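Putative ATP-dependent endonuclease of the OLD family (Thermus scotoductus, PDB 6P74) degrades linear and supercoiled double-stranded DNA in the 5'-to-3' direction with divalent metal ions, and has DNA-stimulated ATPase activity. Local coordinates at residues V74-P79 / F85-F90; L105-L108 / N113-R116. All coordinates share one frame; numbering follows the deposited sequence.

Interaction 1: residues V74-P79 / F85-F90; sequences VHFDPP and FNITAF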
loop_
_atom_site.group_PDB
_atom_site.type_symbol
_atom_site.label_atom_id
_atom_site.label_comp_id
_atom_site.label_asym_id
_atom_site.label_seq_id
_atom_site.Cartn_x
_atom_site.Cartn_y
_atom_site.Cartn_z
ATOM N N VAL A 74 13.132 16.190 -6.191
ATOM C CA VAL A 74 13.531 16.525 -4.828
ATOM C C VAL A 74 14.781 17.392 -4.881
ATOM O O VAL A 74 15.789 17.001 -5.476
ATOM C CB VAL A 74 13.778 15.275 -3.978
ATOM C CG1 VAL A 74 13.935 15.675 -2.535
ATOM C CG2 VAL A 74 12.638 14.302 -4.140
ATOM N N HIS A 75 14.715 18.565 -4.262
ATOM C CA HIS A 75 15.834 19.493 -4.184
ATOM C C HIS A 75 16.484 19.423 -2.810
ATOM O O HIS A 75 15.815 19.208 -1.795
ATOM C CB HIS A 75 15.388 20.930 -4.438
ATOM C CG HIS A 75 14.664 21.129 -5.729
ATOM N ND1 HIS A 75 15.171 21.901 -6.754
ATOM C CD2 HIS A 75 13.456 20.685 -6.152
ATOM C CE1 HIS A 75 14.307 21.923 -7.753
ATOM N NE2 HIS A 75 13.259 21.192 -7.414
ATOM N N PHE A 76 17.798 19.625 -2.776
ATOM C CA PHE A 76 18.500 19.538 -1.508
ATOM C C PHE A 76 19.680 20.500 -1.483
ATOM O O PHE A 76 20.047 21.111 -2.487
ATOM C CB PHE A 76 18.954 18.108 -1.238
ATOM C CG PHE A 76 19.778 17.532 -2.344
ATOM C CD1 PHE A 76 21.102 17.901 -2.501
ATOM C CD2 PHE A 76 19.231 16.629 -3.234
ATOM C CE1 PHE A 76 21.861 17.381 -3.520
ATOM C CE2 PHE A 76 19.978 16.106 -4.246
ATOM C CZ PHE A 76 21.300 16.481 -4.389
ATOM N N ASP A 77 20.277 20.614 -0.298
ATOM C CA ASP A 77 21.333 21.557 0.005
ATOM C C ASP A 77 22.104 20.998 1.183
ATOM O O ASP A 77 21.475 20.525 2.136
ATOM C CB ASP A 77 20.774 22.935 0.348
ATOM C CG ASP A 77 21.860 23.940 0.588
ATOM O OD1 ASP A 77 22.607 24.226 -0.369
ATOM O OD2 ASP A 77 21.980 24.425 1.731
ATOM N N PRO A 78 23.441 21.022 1.165
ATOM C CA PRO A 78 24.295 21.587 0.113
ATOM C C PRO A 78 24.368 20.730 -1.138
ATOM O O PRO A 78 23.971 19.566 -1.098
ATOM C CB PRO A 78 25.662 21.635 0.781
ATOM C CG PRO A 78 25.634 20.430 1.676
ATOM C CD PRO A 78 24.237 20.389 2.232
ATOM N N PRO A 79 24.921 21.283 -2.219
ATOM C CA PRO A 79 25.025 20.514 -3.464
ATOM C C PRO A 79 25.945 19.317 -3.310
ATOM O O PRO A 79 26.847 19.287 -2.464
ATOM C CB PRO A 79 25.596 21.528 -4.463
ATOM C CG PRO A 79 25.347 22.881 -3.823
ATOM C CD PRO A 79 25.487 22.634 -2.363
ATOM N N PHE A 85 30.790 18.685 -11.533
ATOM C CA PHE A 85 29.363 18.969 -11.465
ATOM C C PHE A 85 28.926 19.155 -10.020
ATOM O O PHE A 85 29.411 18.463 -9.120
ATOM C CB PHE A 85 28.548 17.850 -12.110
ATOM C CG PHE A 85 28.899 17.609 -13.544
ATOM C CD1 PHE A 85 28.589 18.550 -14.511
ATOM C CD2 PHE A 85 29.556 16.453 -13.926
ATOM C CE1 PHE A 85 28.923 18.338 -15.839
ATOM C CE2 PHE A 85 29.896 16.236 -15.250
ATOM C CZ PHE A 85 29.578 17.178 -16.209
ATOM N N ASN A 86 28.014 20.097 -9.805
ATOM C CA ASN A 86 27.364 20.299 -8.512
ATOM C C ASN A 86 25.874 20.040 -8.691
ATOM O O ASN A 86 25.162 20.859 -9.285
ATOM C CB ASN A 86 27.617 21.706 -7.971
ATOM C CG ASN A 86 29.080 21.955 -7.671
ATOM O OD1 ASN A 86 29.624 21.417 -6.711
ATOM N ND2 ASN A 86 29.726 22.773 -8.494
ATOM N N ILE A 87 25.411 18.915 -8.182
ATOM C CA ILE A 87 24.017 18.517 -8.302
ATOM C C ILE A 87 23.251 18.985 -7.079
ATOM O O ILE A 87 23.707 18.810 -5.942
ATOM C CB ILE A 87 23.904 16.993 -8.459
ATOM C CG1 ILE A 87 24.694 16.532 -9.686
ATOM C CG2 ILE A 87 22.427 16.581 -8.480
ATOM C CD1 ILE A 87 24.483 17.407 -10.910
ATOM N N THR A 88 22.070 19.558 -7.305
ATOM C CA THR A 88 21.236 20.079 -6.226
ATOM C C THR A 88 19.834 19.474 -6.213
ATOM O O THR A 88 18.982 19.934 -5.441
ATOM C CB THR A 88 21.148 21.611 -6.311
ATOM O OG1 THR A 88 20.276 21.990 -7.382
ATOM C CG2 THR A 88 22.533 22.213 -6.566
ATOM N N ALA A 89 19.567 18.460 -7.035
ATOM C CA ALA A 89 18.232 17.877 -7.071
ATOM C C ALA A 89 18.253 16.627 -7.932
ATOM O O ALA A 89 19.120 16.459 -8.788
ATOM C CB ALA A 89 17.190 18.865 -7.607
ATOM N N PHE A 90 17.283 15.753 -7.683
ATOM C CA PHE A 90 17.030 14.568 -8.482
ATOM C C PHE A 90 15.621 14.654 -9.042
ATOM O O PHE A 90 14.713 15.141 -8.361
ATOM C CB PHE A 90 17.165 13.304 -7.647
ATOM C CG PHE A 90 18.479 13.161 -6.967
ATOM C CD1 PHE A 90 19.648 13.604 -7.581
ATOM C CD2 PHE A 90 18.564 12.542 -5.735
ATOM C CE1 PHE A 90 20.877 13.451 -6.965
ATOM C CE2 PHE A 90 19.796 12.376 -5.105
ATOM C CZ PHE A 90 20.947 12.836 -5.712
HETATM O O HOH W 1 17.571 22.818 -7.060
#

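Interaction 2: residues L105-L108 / N113-R116; sequences LEPL and NVPR. With SO4 (sulfate ion), chain K.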
loop_
_atom_site.group_PDB
_atom_site.type_symbol
_atom_site.label_atom_id
_atom_site.label_comp_id
_atom_site.label_asym_id
_atom_site.label_seq_id
_atom_site.Cartn_x
_atom_site.Cartn_y
_atom_site.Cartn_z
ATOM N N LEU A 105 16.119 8.563 -13.446
ATOM C CA LEU A 105 16.507 9.328 -12.267
ATOM C C LEU A 105 17.528 10.352 -12.742
ATOM O O LEU A 105 18.676 10.006 -13.016
ATOM C CB LEU A 105 17.072 8.419 -11.180
ATOM C CG LEU A 105 17.385 9.075 -9.833
ATOM C CD1 LEU A 105 16.144 9.711 -9.227
ATOM C CD2 LEU A 105 18.010 8.061 -8.878
ATOM N N GLU A 106 17.116 11.599 -12.868
ATOM C CA GLU A 106 18.108 12.463 -13.474
ATOM C C GLU A 106 18.683 13.436 -12.458
ATOM O O GLU A 106 17.945 13.973 -11.616
ATOM C CB GLU A 106 17.527 13.268 -14.635
ATOM C CG GLU A 106 16.885 12.462 -15.724
ATOM C CD GLU A 106 16.094 13.348 -16.663
ATOM O OE1 GLU A 106 16.599 13.631 -17.774
ATOM O OE2 GLU A 106 14.982 13.787 -16.268
ATOM N N PRO A 107 19.985 13.710 -12.544
ATOM C CA PRO A 107 20.567 14.777 -11.736
ATOM C C PRO A 107 20.321 16.137 -12.376
ATOM O O PRO A 107 20.281 16.288 -13.600
ATOM C CB PRO A 107 22.059 14.428 -11.728
ATOM C CG PRO A 107 22.279 13.847 -13.094
ATOM C CD PRO A 107 20.990 13.078 -13.421
ATOM N N LEU A 108 20.162 17.130 -11.518
ATOM C CA LEU A 108 19.891 18.498 -11.924
ATOM C C LEU A 108 20.874 19.417 -11.225
ATOM O O LEU A 108 21.202 19.209 -10.053
ATOM C CB LEU A 108 18.450 18.928 -11.565
ATOM C CG LEU A 108 17.268 18.305 -12.295
ATOM C CD1 LEU A 108 15.980 18.913 -11.766
ATOM C CD2 LEU A 108 17.384 18.527 -13.789
ATOM N N ASN A 113 18.928 22.133 -14.933
ATOM C CA ASN A 113 19.320 21.380 -16.119
ATOM C C ASN A 113 20.067 20.107 -15.743
ATOM O O ASN A 113 20.721 20.028 -14.698
ATOM C CB ASN A 113 20.207 22.216 -17.036
ATOM C CG ASN A 113 19.643 23.581 -17.279
ATOM O OD1 ASN A 113 20.219 24.585 -16.853
ATOM N ND2 ASN A 113 18.492 23.636 -17.950
ATOM N N VAL A 114 19.971 19.114 -16.616
ATOM C CA VAL A 114 20.771 17.901 -16.477
ATOM C C VAL A 114 22.146 18.160 -17.086
ATOM O O VAL A 114 22.245 18.411 -18.299
ATOM C CB VAL A 114 20.085 16.707 -17.151
ATOM C CG1 VAL A 114 20.960 15.464 -17.036
ATOM C CG2 VAL A 114 18.687 16.482 -16.540
ATOM N N PRO A 115 23.223 18.110 -16.298
ATOM C CA PRO A 115 24.560 18.322 -16.865
ATOM C C PRO A 115 24.894 17.238 -17.877
ATOM O O PRO A 115 24.514 16.079 -17.709
ATOM C CB PRO A 115 25.490 18.246 -15.645
ATOM C CG PRO A 115 24.622 18.310 -14.457
ATOM C CD PRO A 115 23.278 17.775 -14.865
ATOM N N ARG A 116 25.605 17.613 -18.937
ATOM C CA ARG A 116 26.133 16.604 -19.840
ATOM C C ARG A 116 27.645 16.748 -19.944
ATOM O O ARG A 116 28.219 17.796 -19.644
ATOM C CB ARG A 116 25.467 16.661 -21.231
ATOM C CG ARG A 116 25.723 17.897 -22.083
ATOM C CD ARG A 116 24.584 18.081 -23.086
ATOM N NE ARG A 116 23.312 18.180 -22.374
ATOM C CZ ARG A 116 22.437 17.186 -22.241
ATOM N NH1 ARG A 116 22.680 16.007 -22.803
ATOM N NH2 ARG A 116 21.315 17.376 -21.552
HETATM S S SO4 K . 17.460 4.492 -13.476
HETATM O O1 SO4 K . 17.060 5.839 -13.878
HETATM O O2 SO4 K . 18.603 4.546 -12.569
HETATM O O3 SO4 K . 16.354 3.813 -12.801
HETATM O O4 SO4 K . 17.830 3.741 -14.673
#

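Interaction 1: residues V74-P79 / F85-F90
V74 and F90 form a hydrogen-bonded pair between antiparallel neighbours in the sheet of the N-terminal ATPase region, where strand 70-76 runs beside strand 85-97. Two backbone bonds join the pair: V74 N to F90 O and F90 N to V74 O, each 2.9 Å. Next along, H75 faces A89 as a non-hydrogen-bonded pair, and a third bond runs from F76 N to T88 O (2.9 Å). T88 and A89 together form a classic beta bulge opposite L108 of the next strand.

Among the ring contacts, F76 gives the interface its largest buried side chain. Its CG sits between backbone N and carbonyl carbon (chi1 55°), which lays the ring across the opposite strand with T88 C over the ring centre. The same ring directs its edge at the face of F90 in a T-shaped stack, with planes at 64° and F76 CE2 3.7 Å from F90 CZ. On the face of the sheet that carries H75 and A89, A89 CB makes a CH-pi contact over the H75 imidazole.

Beyond the cis peptide before P78, P79 lies alongside T88, its CB 3.8 Å from T88 CG2. H75 NE2 is taken by Q6 OE1, while one water in the plane of the imidazole bridges the segments, 2.6 Å from H75 ND1 and 2.8 Å from T88 OG1.

Interaction 2: residues L105-L108 / N113-R116
A connecting loop folds back on the strand it has just left: V114 packs against P107 and L108 near the end of strand 100-109, in the antiparallel sheet of the N-terminal ATPase region. The loop runs on to helix 127-132, and this part of it has no regular secondary structure.

Two CA-H...O contacts link the backbones reciprocally. V114 CA lies 3.3 Å from P107 O, and L108 CA is equally close to N113 O, at 3.3 Å. V114 CG2 (3.3 Å) and P115 CD (3.6 Å) also press against P107 O.

Both methyls of V114 lie against P107 O. With CG1 anti to the backbone N (chi1 178°), that branch also approaches P107 CD, at 4.3 Å, while CG2 also reaches L108 CD2 at 3.7 Å, the two side chains crossing at a slant. E106 passes V114 at about a right angle, its carboxylate oxygen OE1 3.7 Å from V114 CG2. The other oxygen, OE2, is held in a salt bridge with R91 on the neighbouring strand, which probably compensates the charge of a carboxylate lying beside these apolar groups. L123 and M129, of the following loop and helix 127-132, also touch P107.

At the start of the segment a sulfate, probably from the crystallisation liquor, is bonded by W49 NE1 and by the backbone of L105, where N lies 2.9 Å from sulfate O1.

Overall arrangement
Interactions 1 and 2 follow each other along the chain, their centres about 10 Å apart, and strand 85-97 is common ground: it pairs with strand 70-76 on one side and strand 100-109 on the other. The bulge at T88 and A89 is where they join, since T88 N lies 2.9 Å from L108 O and A89 O 3.0 Å from L108 N, both probable hydrogen bonds. Side chains continue the connection, with F85 CD1 packed 3.3 Å from P115 CB. Both contacts are sheet and loop packing in the N-terminal ATPase region, away from the ATP-binding residues and the Toprim metal site.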